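1-pyrroline-5-carboxylate dehydrogenase (Thermus thermophilus, PDB 1UZB) probably catalyses the NAD-dependent oxidation of glutamate semialdehyde, formed from 1-pyrroline-5-carboxylate, to glutamate in the breakdown of proline. Local coordinates at residues L80-K85 and V232-P237; S313-Q318 and K344-L349. One frame throughout, in Å; residues are numbered along the deposited sequence.

Contact 1 (L80-K85 and V232-P237); sequences LEAAWK and VVNFLP
The side-chain amide of N234 meets two alanine methyl groups, those of A82 and A83, on one flank of helix 73-90. These are van der Waals contacts of methyl groups on a polar amide, and they are light: only 104 Å² is buried, both sides summed. The methyl CB of A83 stands 3.9 Å from ND2 of N234, ahead of the nitrogen but well out of the amide plane. CB of A82 lies on the same side of that plane, at a looser 4.4 Å from OD1 of N234. With such small side chains the helix comes near the start of the strand; CA of A83 is 5.7 Å from CA of V232, the residue before it.

Hydrogen bonds, all to residues outside the two segments, hold the amide in place. The side chain of N234 leaves the strand toward the helix, and chi1 of -54° sets CG beside the backbone N, opposite the carbonyl carbon. Its ND2 donates to the carbonyls of G231 and V204, while OD1 accepts from the backbone N of G43. Three bonds thus satisfy a buried polar group and fix which end is oxygen and which nitrogen, leaving the alanines to meet an amide whose rotation is already set. The helix has its own tie to the sheet, between A83 O and T203 OG1.

Hydrophobic packing around this centre follows the alternation of the strand. V233 and F235 face helices 188-199 and 213-226, whereas L236 adds to the N234 side by touching A76 and A79 of helix 73-90. Strand 233-235 runs parallel to 203-207, itself parallel to 165-180. Helices on both faces of a largely parallel sheet are the hallmark of the Rossmann-like domain that binds the dinucleotide in aldehyde dehydrogenases, and contact 1 attaches helix 73-90 to one of those faces.

Contact 2 (S313-Q318 and K344-L349); sequences SAYGFQ and KRAERL
Y315 meets two aliphatic groups with its ring, the methyl of A346 and one branch of L349. The CD1 methyl of L349 makes the closer approach, 3.8 Å from CD2 of Y315, and also reaches CG and CB at the root of the ring. One ring atom farther out, CE2 of Y315 lies 4.0 Å from CB of A346. Both methyls come at the ring obliquely, and the side chains of Y315 and L349 run nearly perpendicular to each other.

In the next shell, a type I turn from A346 to L349, closed by L349 N to A346 O at 3.2 Å, brings their side chains to the same ring. Y315 comes from the end of helix 303-315, where A314 CB sits 4.0 Å above the centre of one ring face. L349 also touches V311 of that helix.

At the far end of the ring, Y315 OH is hydrogen-bonded to T402 O. Its polar atom is therefore served outside the contact, and what joins the two segments here is dispersion between carbon atoms, while the hydroxyl's bond anchors the far end of the ring.

Contacts 1 and 2 lie on opposite sides of the chain's centre, their centres about 22 and 21 Å from it. Those centres are 41 Å apart and the nearest atoms about 17 Å, so neither contact touches the other. The first contact is complete in sequence before the second begins. Each belongs to a different layered domain: contact 1 joins helix 73-90 to the region of strand 233-235 in the dinucleotide-binding part, whereas contact 2 joins the end of helix 303-315 to the turn 346-349 beside the seven-stranded sheet of the catalytic part. In this family the active site lies between two such domains.

Contact 1 (L80-K85 and V232-P237)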
# COMPACT_ATOMS: atom_id res chain seq x y z
N LEU A 80 -7.65 -6.40 43.27
CA LEU A 80 -6.34 -6.08 42.72
C LEU A 80 -5.49 -7.34 42.63
O LEU A 80 -4.76 -7.53 41.66
CB LEU A 80 -5.65 -5.02 43.58
CG LEU A 80 -4.34 -4.41 43.06
CD1 LEU A 80 -4.54 -3.89 41.64
CD2 LEU A 80 -3.90 -3.29 43.99
N GLU A 81 -5.57 -8.20 43.64
CA GLU A 81 -4.81 -9.44 43.62
C GLU A 81 -5.28 -10.31 42.46
O GLU A 81 -4.47 -10.89 41.74
CB GLU A 81 -4.99 -10.20 44.94
CG GLU A 81 -4.25 -9.60 46.12
CD GLU A 81 -2.74 -9.71 45.96
OE1 GLU A 81 -2.24 -10.84 45.80
OE2 GLU A 81 -2.06 -8.67 46.00
N ALA A 82 -6.60 -10.39 42.27
CA ALA A 82 -7.16 -11.19 41.19
C ALA A 82 -6.76 -10.63 39.83
O ALA A 82 -6.45 -11.38 38.90
CB ALA A 82 -8.68 -11.25 41.31
N ALA A 83 -6.76 -9.30 39.72
CA ALA A 83 -6.41 -8.64 38.47
C ALA A 83 -4.95 -8.88 38.07
O ALA A 83 -4.65 -9.08 36.89
CB ALA A 83 -6.68 -7.15 38.58
N TRP A 84 -4.04 -8.86 39.04
CA TRP A 84 -2.64 -9.10 38.72
C TRP A 84 -2.40 -10.56 38.37
O TRP A 84 -1.60 -10.88 37.49
CB TRP A 84 -1.73 -8.68 39.87
CG TRP A 84 -1.43 -7.21 39.85
CD1 TRP A 84 -1.87 -6.27 40.73
CD2 TRP A 84 -0.66 -6.51 38.87
NE1 TRP A 84 -1.42 -5.03 40.37
CE2 TRP A 84 -0.68 -5.14 39.23
CE3 TRP A 84 0.05 -6.90 37.73
CZ2 TRP A 84 -0.01 -4.16 38.48
CZ3 TRP A 84 0.72 -5.92 36.98
CH2 TRP A 84 0.68 -4.57 37.37
N LYS A 85 -3.09 -11.46 39.07
CA LYS A 85 -2.94 -12.88 38.79
C LYS A 85 -3.43 -13.16 37.37
O LYS A 85 -2.82 -13.92 36.63
CB LYS A 85 -3.74 -13.70 39.81
CG LYS A 85 -3.56 -15.20 39.67
CD LYS A 85 -4.33 -15.94 40.74
CE LYS A 85 -4.12 -17.44 40.62
NZ LYS A 85 -2.68 -17.80 40.77
N VAL A 232 -9.81 -10.71 34.93
CA VAL A 232 -9.55 -9.76 33.86
C VAL A 232 -10.37 -8.47 34.03
O VAL A 232 -9.86 -7.38 33.81
CB VAL A 232 -9.81 -10.41 32.48
CG1 VAL A 232 -9.66 -9.39 31.37
CG2 VAL A 232 -8.80 -11.54 32.27
N VAL A 233 -11.64 -8.61 34.42
CA VAL A 233 -12.50 -7.46 34.69
C VAL A 233 -13.18 -7.69 36.04
O VAL A 233 -13.68 -8.79 36.32
CB VAL A 233 -13.58 -7.22 33.60
CG1 VAL A 233 -12.91 -6.73 32.31
CG2 VAL A 233 -14.38 -8.49 33.35
N ASN A 234 -13.19 -6.65 36.87
CA ASN A 234 -13.77 -6.73 38.20
C ASN A 234 -14.67 -5.52 38.45
O ASN A 234 -14.36 -4.40 38.04
CB ASN A 234 -12.63 -6.80 39.23
CG ASN A 234 -11.65 -7.93 38.92
OD1 ASN A 234 -11.87 -9.08 39.30
ND2 ASN A 234 -10.58 -7.60 38.21
N PHE A 235 -15.79 -5.78 39.12
CA PHE A 235 -16.83 -4.79 39.40
C PHE A 235 -16.89 -4.44 40.88
O PHE A 235 -17.24 -5.29 41.71
CB PHE A 235 -18.16 -5.39 38.92
CG PHE A 235 -19.36 -4.51 39.14
CD1 PHE A 235 -20.42 -4.97 39.91
CD2 PHE A 235 -19.47 -3.27 38.52
CE1 PHE A 235 -21.57 -4.21 40.06
CE2 PHE A 235 -20.62 -2.51 38.66
CZ PHE A 235 -21.67 -2.98 39.43
N LEU A 236 -16.56 -3.19 41.22
CA LEU A 236 -16.55 -2.74 42.61
C LEU A 236 -17.38 -1.51 42.95
O LEU A 236 -16.83 -0.42 43.18
CB LEU A 236 -15.11 -2.50 43.07
CG LEU A 236 -14.15 -3.68 43.15
CD1 LEU A 236 -12.84 -3.23 43.80
CD2 LEU A 236 -14.77 -4.81 43.96
N PRO A 237 -18.71 -1.64 42.97
CA PRO A 237 -19.54 -0.48 43.31
C PRO A 237 -19.22 -0.08 44.76
O PRO A 237 -18.95 -0.95 45.60
CB PRO A 237 -20.96 -1.01 43.15
CG PRO A 237 -20.81 -2.50 43.39
CD PRO A 237 -19.54 -2.81 42.65

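Contact 2 (S313-Q318 and K344-L349)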
# COMPACT_ATOMS: atom_id res chain seq x y z
N SER A 313 -28.41 20.41 21.79
CA SER A 313 -27.12 20.41 22.47
C SER A 313 -27.17 20.84 23.93
O SER A 313 -26.41 20.33 24.76
CB SER A 313 -26.14 21.32 21.74
OG SER A 313 -25.90 20.87 20.42
N ALA A 314 -28.06 21.78 24.23
CA ALA A 314 -28.16 22.31 25.58
C ALA A 314 -29.03 21.50 26.52
O ALA A 314 -28.73 21.39 27.70
CB ALA A 314 -28.67 23.75 25.54
N TYR A 315 -30.11 20.92 25.99
CA TYR A 315 -31.05 20.21 26.83
C TYR A 315 -31.13 18.69 26.71
O TYR A 315 -31.87 18.06 27.45
CB TYR A 315 -32.43 20.86 26.67
CG TYR A 315 -32.39 22.35 26.96
CD1 TYR A 315 -32.03 22.82 28.23
CD2 TYR A 315 -32.67 23.29 25.97
CE1 TYR A 315 -31.95 24.19 28.49
CE2 TYR A 315 -32.59 24.66 26.23
CZ TYR A 315 -32.23 25.10 27.49
OH TYR A 315 -32.13 26.46 27.72
N GLY A 316 -30.38 18.11 25.77
CA GLY A 316 -30.37 16.66 25.64
C GLY A 316 -29.90 16.08 26.97
O GLY A 316 -28.91 16.55 27.54
N PHE A 317 -30.59 15.05 27.45
CA PHE A 317 -30.30 14.44 28.75
C PHE A 317 -30.15 15.52 29.83
O PHE A 317 -29.25 15.48 30.67
CB PHE A 317 -29.05 13.54 28.73
CG PHE A 317 -28.86 12.73 30.00
CD1 PHE A 317 -29.96 12.13 30.63
CD2 PHE A 317 -27.61 12.60 30.58
CE1 PHE A 317 -29.80 11.41 31.82
CE2 PHE A 317 -27.44 11.88 31.78
CZ PHE A 317 -28.54 11.29 32.40
N GLN A 318 -31.04 16.50 29.76
CA GLN A 318 -31.09 17.57 30.74
C GLN A 318 -29.78 18.36 30.90
O GLN A 318 -29.50 18.90 31.97
CB GLN A 318 -31.53 16.98 32.09
CG GLN A 318 -32.92 16.29 32.08
CD GLN A 318 -32.94 14.89 31.44
OE1 GLN A 318 -33.22 14.73 30.25
NE2 GLN A 318 -32.65 13.87 32.25
N LYS A 344 -38.50 30.13 21.81
CA LYS A 344 -39.74 29.55 21.32
C LYS A 344 -39.68 28.02 21.32
O LYS A 344 -40.64 27.35 21.69
CB LYS A 344 -40.05 30.04 19.91
CG LYS A 344 -40.24 31.55 19.77
CD LYS A 344 -41.30 32.10 20.71
CE LYS A 344 -40.70 32.52 22.04
NZ LYS A 344 -39.65 33.56 21.87
N ARG A 345 -38.53 27.48 20.92
CA ARG A 345 -38.34 26.04 20.87
C ARG A 345 -38.21 25.44 22.27
O ARG A 345 -38.84 24.44 22.59
CB ARG A 345 -37.10 25.69 20.06
CG ARG A 345 -37.27 25.80 18.55
CD ARG A 345 -35.95 25.52 17.83
NE ARG A 345 -36.09 25.54 16.38
CZ ARG A 345 -36.67 24.57 15.67
NH1 ARG A 345 -37.16 23.50 16.28
NH2 ARG A 345 -36.76 24.68 14.35
N ALA A 346 -37.40 26.08 23.11
CA ALA A 346 -37.17 25.59 24.46
C ALA A 346 -38.41 25.59 25.34
O ALA A 346 -38.57 24.71 26.19
CB ALA A 346 -36.06 26.39 25.12
N GLU A 347 -39.29 26.57 25.16
CA GLU A 347 -40.49 26.63 25.99
C GLU A 347 -41.50 25.54 25.65
O GLU A 347 -42.45 25.31 26.41
CB GLU A 347 -41.14 28.01 25.87
CG GLU A 347 -41.66 28.37 24.49
CD GLU A 347 -42.28 29.76 24.44
OE1 GLU A 347 -42.71 30.18 23.35
OE2 GLU A 347 -42.33 30.42 25.50
N ARG A 348 -41.30 24.86 24.52
CA ARG A 348 -42.22 23.79 24.12
C ARG A 348 -41.75 22.41 24.56
O ARG A 348 -42.44 21.42 24.37
CB ARG A 348 -42.40 23.79 22.60
CG ARG A 348 -42.94 25.09 22.01
CD ARG A 348 -43.58 24.84 20.66
NE ARG A 348 -42.72 24.09 19.75
CZ ARG A 348 -41.58 24.56 19.24
NH1 ARG A 348 -41.16 25.78 19.54
NH2 ARG A 348 -40.87 23.80 18.42
N LEU A 349 -40.56 22.36 25.16
CA LEU A 349 -40.00 21.09 25.62
C LEU A 349 -40.79 20.49 26.77
O LEU A 349 -41.13 21.18 27.74
CB LEU A 349 -38.54 21.29 26.04
CG LEU A 349 -37.55 21.74 24.96
CD1 LEU A 349 -36.20 22.03 25.60
CD2 LEU A 349 -37.42 20.66 23.89